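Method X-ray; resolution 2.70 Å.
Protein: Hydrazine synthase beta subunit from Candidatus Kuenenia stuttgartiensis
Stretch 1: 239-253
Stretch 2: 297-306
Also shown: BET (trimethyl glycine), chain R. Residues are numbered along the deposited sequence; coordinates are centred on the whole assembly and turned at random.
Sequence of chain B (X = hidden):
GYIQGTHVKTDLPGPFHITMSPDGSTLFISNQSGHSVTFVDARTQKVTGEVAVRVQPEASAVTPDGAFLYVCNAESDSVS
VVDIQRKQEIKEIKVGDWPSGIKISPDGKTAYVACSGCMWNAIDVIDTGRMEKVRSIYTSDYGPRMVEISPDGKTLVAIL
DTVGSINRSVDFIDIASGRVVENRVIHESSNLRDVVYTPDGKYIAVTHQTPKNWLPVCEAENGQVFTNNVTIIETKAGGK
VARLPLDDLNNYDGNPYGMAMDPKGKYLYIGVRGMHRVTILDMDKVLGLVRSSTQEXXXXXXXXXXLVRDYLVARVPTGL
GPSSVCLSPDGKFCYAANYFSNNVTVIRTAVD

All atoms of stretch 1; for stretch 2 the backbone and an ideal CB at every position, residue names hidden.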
# COMPACT_ATOMS: atom_id res chain seq x y z
N GLY B 239 18.01 -23.58 -31.26
CA GLY B 239 18.37 -23.02 -29.97
C GLY B 239 18.07 -21.54 -29.84
O GLY B 239 17.90 -20.84 -30.84
N LYS B 240 18.01 -21.06 -28.60
CA LYS B 240 17.69 -19.66 -28.34
C LYS B 240 18.83 -18.73 -28.72
O LYS B 240 20.00 -19.09 -28.63
CB LYS B 240 17.34 -19.46 -26.86
CG LYS B 240 16.23 -20.34 -26.32
CD LYS B 240 16.11 -20.18 -24.81
CE LYS B 240 15.08 -21.13 -24.23
NZ LYS B 240 15.01 -21.02 -22.75
N VAL B 241 18.47 -17.52 -29.14
CA VAL B 241 19.44 -16.45 -29.30
C VAL B 241 19.13 -15.38 -28.26
O VAL B 241 18.12 -14.69 -28.35
CB VAL B 241 19.39 -15.84 -30.71
CG1 VAL B 241 20.39 -14.70 -30.84
CG2 VAL B 241 19.65 -16.91 -31.76
N ALA B 242 20.01 -15.25 -27.27
CA ALA B 242 19.73 -14.37 -26.14
C ALA B 242 20.62 -13.14 -26.15
O ALA B 242 21.82 -13.23 -25.89
CB ALA B 242 19.89 -15.13 -24.83
N ARG B 243 20.02 -11.99 -26.42
CA ARG B 243 20.74 -10.73 -26.40
C ARG B 243 20.66 -10.13 -25.00
O ARG B 243 19.57 -9.82 -24.52
CB ARG B 243 20.17 -9.76 -27.44
CG ARG B 243 20.23 -10.29 -28.87
CD ARG B 243 19.32 -9.51 -29.80
NE ARG B 243 17.92 -9.84 -29.60
CZ ARG B 243 16.90 -9.18 -30.16
NH1 ARG B 243 17.14 -8.14 -30.94
NH2 ARG B 243 15.65 -9.56 -29.92
N LEU B 244 21.81 -9.98 -24.35
CA LEU B 244 21.84 -9.52 -22.97
C LEU B 244 22.64 -8.23 -22.81
O LEU B 244 23.64 -8.04 -23.50
CB LEU B 244 22.41 -10.62 -22.07
CG LEU B 244 21.60 -11.91 -22.00
CD1 LEU B 244 22.26 -12.92 -21.08
CD2 LEU B 244 20.17 -11.63 -21.56
N PRO B 245 22.20 -7.35 -21.90
CA PRO B 245 22.84 -6.05 -21.69
C PRO B 245 24.19 -6.16 -20.99
O PRO B 245 24.36 -7.05 -20.16
CB PRO B 245 21.83 -5.31 -20.81
CG PRO B 245 21.15 -6.40 -20.05
CD PRO B 245 21.04 -7.54 -21.01
N LEU B 246 25.15 -5.34 -21.38
CA LEU B 246 26.37 -5.13 -20.59
C LEU B 246 26.35 -3.86 -19.74
O LEU B 246 27.30 -3.60 -19.00
CB LEU B 246 27.59 -5.12 -21.51
CG LEU B 246 27.97 -6.48 -22.10
CD1 LEU B 246 28.95 -6.32 -23.25
CD2 LEU B 246 28.54 -7.38 -21.01
N ASP B 247 25.29 -3.07 -19.85
CA ASP B 247 25.30 -1.71 -19.30
C ASP B 247 24.47 -1.52 -18.04
O ASP B 247 23.44 -2.16 -17.85
CB ASP B 247 24.80 -0.72 -20.36
CG ASP B 247 25.56 -0.83 -21.67
OD1 ASP B 247 26.81 -0.92 -21.63
OD2 ASP B 247 24.91 -0.81 -22.74
N ASP B 248 24.94 -0.63 -17.17
CA ASP B 248 24.11 -0.09 -16.10
C ASP B 248 23.28 1.04 -16.68
O ASP B 248 23.40 1.36 -17.87
CB ASP B 248 24.96 0.42 -14.92
CG ASP B 248 25.77 -0.68 -14.26
OD1 ASP B 248 25.38 -1.86 -14.39
OD2 ASP B 248 26.79 -0.37 -13.61
N LEU B 249 22.43 1.65 -15.86
CA LEU B 249 21.63 2.78 -16.33
C LEU B 249 22.54 3.96 -16.66
O LEU B 249 22.49 4.51 -17.76
CB LEU B 249 20.59 3.19 -15.28
CG LEU B 249 19.72 4.39 -15.67
CD1 LEU B 249 18.82 4.05 -16.84
CD2 LEU B 249 18.89 4.86 -14.48
N ASN B 250 23.35 4.37 -15.69
CA ASN B 250 24.29 5.47 -15.87
C ASN B 250 25.72 5.03 -16.19
O ASN B 250 26.61 5.88 -16.33
CB ASN B 250 24.27 6.36 -14.62
CG ASN B 250 22.90 6.95 -14.35
OD1 ASN B 250 22.52 7.97 -14.93
ND2 ASN B 250 22.14 6.30 -13.48
N ASN B 251 25.96 3.73 -16.31
CA ASN B 251 27.30 3.22 -16.62
C ASN B 251 27.27 2.20 -17.76
O ASN B 251 26.64 1.15 -17.64
CB ASN B 251 27.94 2.60 -15.38
CG ASN B 251 29.46 2.57 -15.46
OD1 ASN B 251 30.03 2.49 -16.54
ND2 ASN B 251 30.11 2.62 -14.30
N TYR B 252 27.96 2.51 -18.85
CA TYR B 252 27.92 1.68 -20.05
C TYR B 252 29.31 1.11 -20.35
O TYR B 252 30.31 1.72 -20.00
CB TYR B 252 27.41 2.49 -21.24
CG TYR B 252 25.98 2.97 -21.10
CD1 TYR B 252 25.65 3.98 -20.22
CD2 TYR B 252 24.96 2.41 -21.86
CE1 TYR B 252 24.35 4.42 -20.08
CE2 TYR B 252 23.66 2.84 -21.73
CZ TYR B 252 23.36 3.85 -20.84
OH TYR B 252 22.06 4.28 -20.71
N ASP B 253 29.37 -0.04 -21.02
CA ASP B 253 30.66 -0.55 -21.45
C ASP B 253 30.84 -0.24 -22.92
O ASP B 253 30.29 -0.93 -23.76
CB ASP B 253 30.75 -2.06 -21.22
CG ASP B 253 30.88 -2.44 -19.76
OD1 ASP B 253 31.54 -1.69 -19.01
OD2 ASP B 253 30.34 -3.50 -19.37
N UNK B 297 10.76 -13.36 -23.08
CA UNK B 297 11.24 -12.79 -21.82
C UNK B 297 12.67 -12.29 -21.95
O UNK B 297 13.01 -11.24 -21.40
CB UNK B 297 11.15 -13.82 -20.70
N UNK B 298 13.51 -13.02 -22.68
CA UNK B 298 14.89 -12.60 -22.92
C UNK B 298 14.94 -11.35 -23.78
O UNK B 298 15.72 -10.43 -23.52
CB UNK B 298 15.68 -13.72 -23.59
N UNK B 299 14.09 -11.32 -24.81
CA UNK B 299 14.01 -10.17 -25.70
C UNK B 299 13.57 -8.92 -24.94
O UNK B 299 14.01 -7.81 -25.24
CB UNK B 299 13.05 -10.46 -26.85
N UNK B 300 12.69 -9.10 -23.96
CA UNK B 300 12.29 -7.99 -23.10
C UNK B 300 13.41 -7.62 -22.14
O UNK B 300 13.59 -6.45 -21.80
CB UNK B 300 11.02 -8.34 -22.32
N UNK B 301 14.17 -8.62 -21.71
CA UNK B 301 15.23 -8.43 -20.72
C UNK B 301 16.48 -7.80 -21.32
O UNK B 301 17.35 -7.34 -20.58
CB UNK B 301 15.59 -9.77 -20.08
N UNK B 302 16.56 -7.78 -22.64
CA UNK B 302 17.70 -7.16 -23.32
C UNK B 302 17.83 -5.68 -22.96
O UNK B 302 18.93 -5.16 -22.83
CB UNK B 302 17.56 -7.32 -24.84
N UNK B 303 16.69 -5.02 -22.80
CA UNK B 303 16.66 -3.59 -22.50
C UNK B 303 16.60 -3.29 -21.01
O UNK B 303 16.50 -2.13 -20.61
CB UNK B 303 15.46 -2.94 -23.19
N UNK B 304 16.66 -4.33 -20.18
CA UNK B 304 16.67 -4.12 -18.74
C UNK B 304 18.05 -3.60 -18.36
O UNK B 304 19.06 -4.27 -18.59
CB UNK B 304 16.33 -5.40 -17.98
N UNK B 305 18.09 -2.41 -17.77
CA UNK B 305 19.36 -1.75 -17.50
C UNK B 305 19.84 -2.01 -16.07
O UNK B 305 20.89 -1.51 -15.66
CB UNK B 305 19.23 -0.25 -17.74
N UNK B 306 19.06 -2.77 -15.32
CA UNK B 306 19.47 -3.23 -14.01
C UNK B 306 19.83 -4.70 -13.97
O UNK B 306 20.23 -5.22 -12.93
CB UNK B 306 18.36 -2.95 -13.00
N BET R . 12.26 -7.41 -34.13
CA BET R . 13.68 -6.90 -33.91
C BET R . 14.22 -7.37 -32.46
O BET R . 14.37 -6.43 -31.64
OXT BET R . 14.42 -8.61 -32.34
C1 BET R . 11.53 -6.52 -35.11
C2 BET R . 11.47 -7.41 -32.82
C3 BET R . 12.29 -8.79 -34.75

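Position 297 has helical angles (-62/-39), and nothing of stretch 1 lies within 5.5 Å of its ideal CB. Stretch 1 therefore sets no preference; the residue is Glu297, whose backbone O accepts from the N of residue 301 at 2.9 Å.

At 298 the CA-to-CB bond points toward the strand 241-245, which runs at 25° to the helix. The ideal CB lies 4.6 Å from Ala242 CB and 5.3 Å from Leu244 CD2, an apolar setting that suits Leu, Ile, Met or Val. It is Leu298: CD1 packs on Ala242 CB at 3.7 Å, and CD2 lies 4.3 Å from Leu244 CD2.

Position 299 points sideways, with its ideal CB 4.1 Å from Arg243 NH2. That cation favours an acid, Asp or Glu. Asp299 is found. Arg243 NH2 donates to its OD1 at 3.1 Å and 167°, completing a salt bridge, and water 1 links the same OD1 (2.5 Å) to Arg243 N (3.0 Å).

Position 300 is out of reach of stretch 1, which leaves the choice open; it is Tyr300.

The ideal CB of 301 points sideways, 5.2 Å from Leu244 CD2, so a medium or large apolar residue is plausible. Leu301 opens a type I turn, its O accepting from the N of residue 304 at 3.1 Å.

At 302 the ideal CB sits tightly, 3.2 Å from Arg243 O, with betaine beyond. A long polar chain could reach its carboxylate, although the Arg243 guanidinium would seem to favour an acid or a neutral group. Arg302 is deposited. Its NE lies over one face of the Arg243 guanidinium, and Arg302 NH2 approaches Arg243 NH1 to 3.2 Å, two donors with no hydrogen bond. The betaine carboxylate offsets this charge: Arg243 NH2 donates to BET OXT at 2.9 Å, while Arg302 NH2 lies 3.4 Å from BET O.

Position 303 points away, so stretch 1 decides little. Asp303 OD1 accepts a weak hydrogen bond, within a salt bridge, from Arg302 NH1 at 3.0 Å.

At 304 the ideal CB points sideways, 5.3 Å from Pro245 CG; small or polar residues would fit. Asp304 OD1 accepts from the N of 306 at 3.0 Å, and water 2 joins Asp304 O (2.8 Å) to Asp247 O (2.6 Å).

Position 305 has its ideal CB 4.1 Å from Leu249 CA, suiting Leu, Ile or Met. Leu305 CD1 meets Leu249 CD1 at 3.6 Å, and Leu305 O receives a CA-H...O contact from Asp248 CA at 3.5 Å.

Position 306 (-107/-2) points away from stretch 1; several residues would do, and it is Gly306.

Stretch 2 (297-306) ELDYLRDDLG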
# COMPACT_ATOMS: atom_id res chain seq x y z
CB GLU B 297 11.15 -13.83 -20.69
CG GLU B 297 11.77 -13.39 -19.37
CD GLU B 297 10.98 -12.29 -18.67
OE1 GLU B 297 9.90 -11.91 -19.16
OE2 GLU B 297 11.45 -11.81 -17.62
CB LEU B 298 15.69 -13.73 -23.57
CG LEU B 298 16.01 -14.93 -22.68
CD1 LEU B 298 16.59 -16.07 -23.51
CD2 LEU B 298 16.97 -14.53 -21.57
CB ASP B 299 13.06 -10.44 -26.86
CG ASP B 299 13.63 -11.44 -27.86
OD1 ASP B 299 14.85 -11.69 -27.82
OD2 ASP B 299 12.85 -11.97 -28.68
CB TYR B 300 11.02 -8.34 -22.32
CG TYR B 300 10.59 -7.26 -21.34
CD1 TYR B 300 11.01 -7.29 -20.02
CD2 TYR B 300 9.77 -6.21 -21.74
CE1 TYR B 300 10.63 -6.31 -19.12
CE2 TYR B 300 9.39 -5.23 -20.85
CZ TYR B 300 9.82 -5.28 -19.54
OH TYR B 300 9.44 -4.30 -18.65
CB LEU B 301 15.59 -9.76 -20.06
CG LEU B 301 14.68 -10.24 -18.93
CD1 LEU B 301 15.12 -11.61 -18.43
CD2 LEU B 301 14.65 -9.23 -17.79
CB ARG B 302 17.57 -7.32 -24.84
CG ARG B 302 18.79 -6.84 -25.62
CD ARG B 302 18.50 -5.57 -26.40
NE ARG B 302 17.85 -5.84 -27.68
CZ ARG B 302 17.35 -4.90 -28.47
NH1 ARG B 302 17.41 -3.63 -28.12
NH2 ARG B 302 16.78 -5.24 -29.62
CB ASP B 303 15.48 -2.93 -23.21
CG ASP B 303 15.62 -2.96 -24.72
OD1 ASP B 303 16.74 -3.20 -25.21
OD2 ASP B 303 14.60 -2.74 -25.41
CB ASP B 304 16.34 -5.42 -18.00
CG ASP B 304 16.10 -5.21 -16.51
OD1 ASP B 304 16.51 -4.17 -15.96
OD2 ASP B 304 15.49 -6.11 -15.89
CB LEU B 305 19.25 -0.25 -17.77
CG LEU B 305 19.18 0.09 -19.27
CD1 LEU B 305 19.13 1.60 -19.50
CD2 LEU B 305 20.34 -0.53 -20.02
O HOH W 1 17.06 -11.43 -26.58
O HOH W 2 21.71 -4.05 -17.74
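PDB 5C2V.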